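Local coordinates for protein AtxE2 (Asticcacaulis excentricus, PDB 5TXE) that hydrolyses the isopeptide bond of the lasso peptides astexin-2 and astexin-3, recognising their knotted shape and converting them to linear peptides, at residues D297-A300 with C301-I304; Q477-S481 with P482-S486. The protein carries 1 engineered substitution. All coordinates share one frame; numbering follows the deposited sequence.

Contact 1 (D297-A300 with C301-I304)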
loop_
_atom_site.group_PDB
_atom_site.type_symbol
_atom_site.label_atom_id
_atom_site.label_comp_id
_atom_site.label_asym_id
_atom_site.label_seq_id
_atom_site.Cartn_x
_atom_site.Cartn_y
_atom_site.Cartn_z
ATOM N N ASP A 297 -14.000 -1.310 -29.977
ATOM C CA ASP A 297 -15.309 -1.734 -29.431
ATOM C C ASP A 297 -15.147 -2.919 -28.466
ATOM O O ASP A 297 -15.898 -3.056 -27.489
ATOM C CB ASP A 297 -16.333 -2.036 -30.559
ATOM C CG ASP A 297 -16.362 -3.501 -30.974
ATOM O OD1 ASP A 297 -15.387 -3.957 -31.602
ATOM O OD2 ASP A 297 -17.374 -4.183 -30.684
ATOM N N GLU A 298 -14.128 -3.749 -28.712
ATOM C CA GLU A 298 -13.949 -5.002 -27.983
ATOM C C GLU A 298 -13.949 -4.780 -26.469
ATOM O O GLU A 298 -13.540 -3.737 -25.954
ATOM C CB GLU A 298 -12.646 -5.713 -28.356
ATOM C CG GLU A 298 -12.302 -5.760 -29.833
ATOM C CD GLU A 298 -12.824 -6.993 -30.527
ATOM O OE1 GLU A 298 -12.319 -8.090 -30.192
ATOM O OE2 GLU A 298 -13.680 -6.853 -31.438
ATOM N N GLU A 299 -14.416 -5.792 -25.768
ATOM C CA GLU A 299 -14.495 -5.749 -24.330
ATOM C C GLU A 299 -13.075 -5.701 -23.730
ATOM O O GLU A 299 -12.821 -5.065 -22.713
ATOM C CB GLU A 299 -15.291 -6.984 -23.825
ATOM C CG GLU A 299 -15.835 -6.832 -22.407
ATOM C CD GLU A 299 -14.772 -7.065 -21.353
ATOM O OE1 GLU A 299 -13.931 -7.980 -21.545
ATOM O OE2 GLU A 299 -14.744 -6.305 -20.359
ATOM N N ALA A 300 -12.158 -6.395 -24.363
ATOM C CA ALA A 300 -10.777 -6.439 -23.919
ATOM C C ALA A 300 -10.082 -5.090 -23.799
ATOM O O ALA A 300 -9.091 -4.995 -23.123
ATOM C CB ALA A 300 -10.001 -7.316 -24.864
ATOM N N CYS A 301 -10.604 -4.059 -24.446
ATOM C CA CYS A 301 -9.950 -2.735 -24.569
ATOM C C CYS A 301 -10.402 -1.875 -23.429
ATOM O O CYS A 301 -10.045 -0.702 -23.371
ATOM C CB CYS A 301 -10.363 -2.030 -25.917
ATOM S SG CYS A 301 -9.524 -2.629 -27.438
ATOM N N GLN A 302 -11.231 -2.418 -22.535
ATOM C CA GLN A 302 -11.780 -1.617 -21.413
ATOM C C GLN A 302 -10.927 -1.645 -20.177
ATOM O O GLN A 302 -10.449 -2.703 -19.761
ATOM C CB GLN A 302 -13.181 -2.087 -21.011
ATOM C CG GLN A 302 -14.183 -2.072 -22.164
ATOM C CD GLN A 302 -15.534 -1.604 -21.737
ATOM O OE1 GLN A 302 -16.170 -2.146 -20.802
ATOM N NE2 GLN A 302 -15.977 -0.562 -22.391
ATOM N N ASN A 303 -10.775 -0.468 -19.594
ATOM C CA ASN A 303 -10.111 -0.257 -18.321
ATOM C C ASN A 303 -8.657 -0.734 -18.293
ATOM O O ASN A 303 -8.175 -1.333 -17.355
ATOM C CB ASN A 303 -10.970 -0.837 -17.212
ATOM C CG ASN A 303 -12.237 -0.019 -17.005
ATOM O OD1 ASN A 303 -12.211 1.225 -16.938
ATOM N ND2 ASN A 303 -13.358 -0.702 -16.988
ATOM N N ILE A 304 -7.940 -0.377 -19.341
ATOM C CA ILE A 304 -6.528 -0.670 -19.449
ATOM C C ILE A 304 -5.797 0.030 -18.320
ATOM O O ILE A 304 -6.098 1.163 -17.979
ATOM C CB ILE A 304 -5.996 -0.229 -20.841
ATOM C CG1 ILE A 304 -6.584 -1.187 -21.881
ATOM C CG2 ILE A 304 -4.463 -0.218 -20.909
ATOM C CD1 ILE A 304 -6.424 -0.748 -23.323
#
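The carbonyl group of Glu-299 is the flat group that carries this turn, and Gln-302 closes on it in two ways. The backbone N of Gln-302 donates to Glu-299 O at 3.1 Å, standing above the carbonyl plane, about 50° out of it, and the same oxygen is brushed by Gln-302 CG at 3.3 Å. That methylene gets there because CG lies beside its own backbone N, anti to the carbonyl carbon (chi1 -56°). One residue earlier in the turn, Cys-301 N makes a weak hydrogen bond of 3.3 Å to Glu-298 O, and Cys-301 CB sits 3.6 Å from that oxygen. Two successive hydrogen bonds from residue i+3 back to residue i make this a short 3-10 turn. The acidic end of Glu-298 looks elsewhere, to a salt bridge with Lys-340. Cys-301 SG closes a disulfide with Cys-296, just before the turn, which ties it covalently as well. The whole piece connects strand 294-295, last of one four-stranded antiparallel sheet, to strand 304-310, first of the next; Cys-301 pairs through its backbone with Leu-284 of strand 283-288, and Arg-320 NH2 of strand 315-322 donates a hydrogen bond to the carbonyl oxygen of Gln-302.

Contact 2 (Q477-S481 with P482-S486)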
loop_
_atom_site.group_PDB
_atom_site.type_symbol
_atom_site.label_atom_id
_atom_site.label_comp_id
_atom_site.label_asym_id
_atom_site.label_seq_id
_atom_site.Cartn_x
_atom_site.Cartn_y
_atom_site.Cartn_z
ATOM N N GLN A 477 -22.414 4.055 -10.166
ATOM C CA GLN A 477 -23.321 5.153 -10.496
ATOM C C GLN A 477 -22.504 6.329 -11.027
ATOM O O GLN A 477 -21.269 6.339 -10.926
ATOM C CB GLN A 477 -24.125 5.560 -9.244
ATOM C CG GLN A 477 -25.052 4.458 -8.708
ATOM C CD GLN A 477 -25.425 4.560 -7.206
ATOM O OE1 GLN A 477 -24.932 5.412 -6.455
ATOM N NE2 GLN A 477 -26.306 3.664 -6.772
ATOM N N ARG A 478 -23.192 7.334 -11.567
ATOM C CA ARG A 478 -22.537 8.519 -12.141
ATOM C C ARG A 478 -22.019 9.446 -11.051
ATOM O O ARG A 478 -22.788 9.836 -10.177
ATOM C CB ARG A 478 -23.520 9.319 -13.021
ATOM C CG ARG A 478 -22.831 10.301 -13.992
ATOM C CD ARG A 478 -23.705 11.484 -14.440
ATOM N NE ARG A 478 -22.941 12.740 -14.451
ATOM C CZ ARG A 478 -21.960 13.042 -15.305
ATOM N NH1 ARG A 478 -21.591 12.193 -16.256
ATOM N NH2 ARG A 478 -21.345 14.212 -15.201
ATOM N N PHE A 479 -20.736 9.791 -11.112
ATOM C CA PHE A 479 -20.138 10.782 -10.210
ATOM C C PHE A 479 -19.058 11.552 -10.931
ATOM O O PHE A 479 -18.322 10.961 -11.714
ATOM C CB PHE A 479 -19.538 10.107 -8.950
ATOM C CG PHE A 479 -20.580 9.680 -7.960
ATOM C CD1 PHE A 479 -21.215 10.643 -7.164
ATOM C CD2 PHE A 479 -20.991 8.364 -7.875
ATOM C CE1 PHE A 479 -22.215 10.281 -6.290
ATOM C CE2 PHE A 479 -21.983 7.987 -6.978
ATOM C CZ PHE A 479 -22.611 8.951 -6.202
ATOM N N THR A 480 -18.960 12.856 -10.669
ATOM C CA THR A 480 -17.981 13.706 -11.356
ATOM C C THR A 480 -16.717 13.880 -10.532
ATOM O O THR A 480 -15.738 14.451 -11.025
ATOM C CB THR A 480 -18.561 15.101 -11.693
ATOM O OG1 THR A 480 -18.757 15.862 -10.497
ATOM C CG2 THR A 480 -19.904 14.968 -12.427
ATOM N N SER A 481 -16.737 13.384 -9.287
ATOM C CA SER A 481 -15.599 13.534 -8.380
ATOM C C SER A 481 -15.482 12.355 -7.427
ATOM O O SER A 481 -16.488 11.863 -6.942
ATOM C CB SER A 481 -15.796 14.799 -7.560
ATOM O OG SER A 481 -14.864 14.878 -6.507
ATOM N N PRO A 482 -14.247 11.890 -7.137
ATOM C CA PRO A 482 -14.122 10.793 -6.145
ATOM C C PRO A 482 -14.529 11.258 -4.726
ATOM O O PRO A 482 -14.951 10.434 -3.901
ATOM C CB PRO A 482 -12.632 10.400 -6.217
ATOM C CG PRO A 482 -11.936 11.604 -6.781
ATOM C CD PRO A 482 -12.936 12.298 -7.677
ATOM N N ILE A 483 -14.475 12.575 -4.500
ATOM C CA ILE A 483 -14.901 13.189 -3.245
ATOM C C ILE A 483 -16.444 13.114 -3.137
ATOM O O ILE A 483 -16.963 12.713 -2.087
ATOM C CB ILE A 483 -14.360 14.638 -3.073
ATOM C CG1 ILE A 483 -12.828 14.646 -3.269
ATOM C CG2 ILE A 483 -14.728 15.199 -1.692
ATOM C CD1 ILE A 483 -12.173 16.004 -3.119
ATOM N N ALA A 484 -17.164 13.443 -4.202
ATOM C CA ALA A 484 -18.623 13.275 -4.193
ATOM C C ALA A 484 -19.079 11.808 -4.065
ATOM O O ALA A 484 -20.137 11.514 -3.508
ATOM C CB ALA A 484 -19.250 13.891 -5.438
ATOM N N GLN A 485 -18.287 10.892 -4.603
ATOM C CA GLN A 485 -18.646 9.490 -4.539
ATOM C C GLN A 485 -18.551 9.047 -3.093
ATOM O O GLN A 485 -19.431 8.321 -2.591
ATOM C CB GLN A 485 -17.683 8.627 -5.376
ATOM C CG GLN A 485 -18.100 7.163 -5.495
ATOM C CD GLN A 485 -17.122 6.349 -6.344
ATOM O OE1 GLN A 485 -16.869 6.655 -7.516
ATOM N NE2 GLN A 485 -16.582 5.302 -5.759
ATOM N N SER A 486 -17.442 9.454 -2.459
ATOM C CA SER A 486 -17.182 9.177 -1.050
ATOM C C SER A 486 -18.351 9.652 -0.197
ATOM O O SER A 486 -18.779 8.939 0.693
ATOM C CB SER A 486 -15.868 9.813 -0.539
ATOM O OG SER A 486 -15.728 9.544 0.859
#
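Phe-479 lays one face of its ring over the backbone of Gln-485, whose CA sits over the ring centre, 3.9 Å from the centroid and almost on the ring normal: a CH-pi contact. With its CG beside the backbone N and anti to the carbonyl carbon (chi1 -76°), the phenyl group comes up against the first turn of helix 482-490. Its CD2 meets Gln-485 CG at 3.9 Å, while CD1 lies 4.2 Å from the methyl of Ala-484. The Gln-485 chain runs out extended and crosses the phenylalanine at about a right angle, taking its amide on to Glu-489 and Asn-279.

Ser-481 is the N-cap. Its OG, anti to the backbone N (chi1 169°), turns toward the start of the helix and accepts a somewhat bent hydrogen bond from Ile-483 N at 3.1 Å. Ile-483 CB packs 3.5 Å from the same hydroxyl oxygen. Ser-481 O takes the N-H of Gln-485, also at 3.1 Å. Pro-482 fills the first helical position, where its lack of an N-H costs no helical bond, and packs on an apolar side chain of the bound peptide.

An alanine in place of Phe-479 would probably leave the CA and CG of Gln-485 and the methyl of Ala-484 without their aromatic cover, and the loop ahead of the cap freer to shift. Chemically, the contact joins a polar cap, which satisfies an N-H at the helix start, to an aromatic cover on the helix flank, so the incoming loop is fixed to the first turn by both means.

Overall arrangement
Contact 1 comes first along the chain and contact 2 follows it in series; their centres are 23 Å apart and their nearest atoms about 12 Å, so they do not touch. Residues 297-304 link two of the four-stranded antiparallel sheets that form the blades of the propeller domain. Residues 477-486 belong to the hydrolase domain with its mixed eight-stranded sheet, and lead from strand 463-467 into helix 482-490. The loop following strand 266-271 runs near both: Pro-281 and Thr-282 meet contact 1, Asp-274 and Gln-276 to Asn-279 meet contact 2. Contact 2 thus lies where the domains meet, with the side chain of Ile-483 about 7 Å from that of Trp-116, which binds astexin-3, whereas contact 1 is remote from the residues known to act in catalysis or substrate binding.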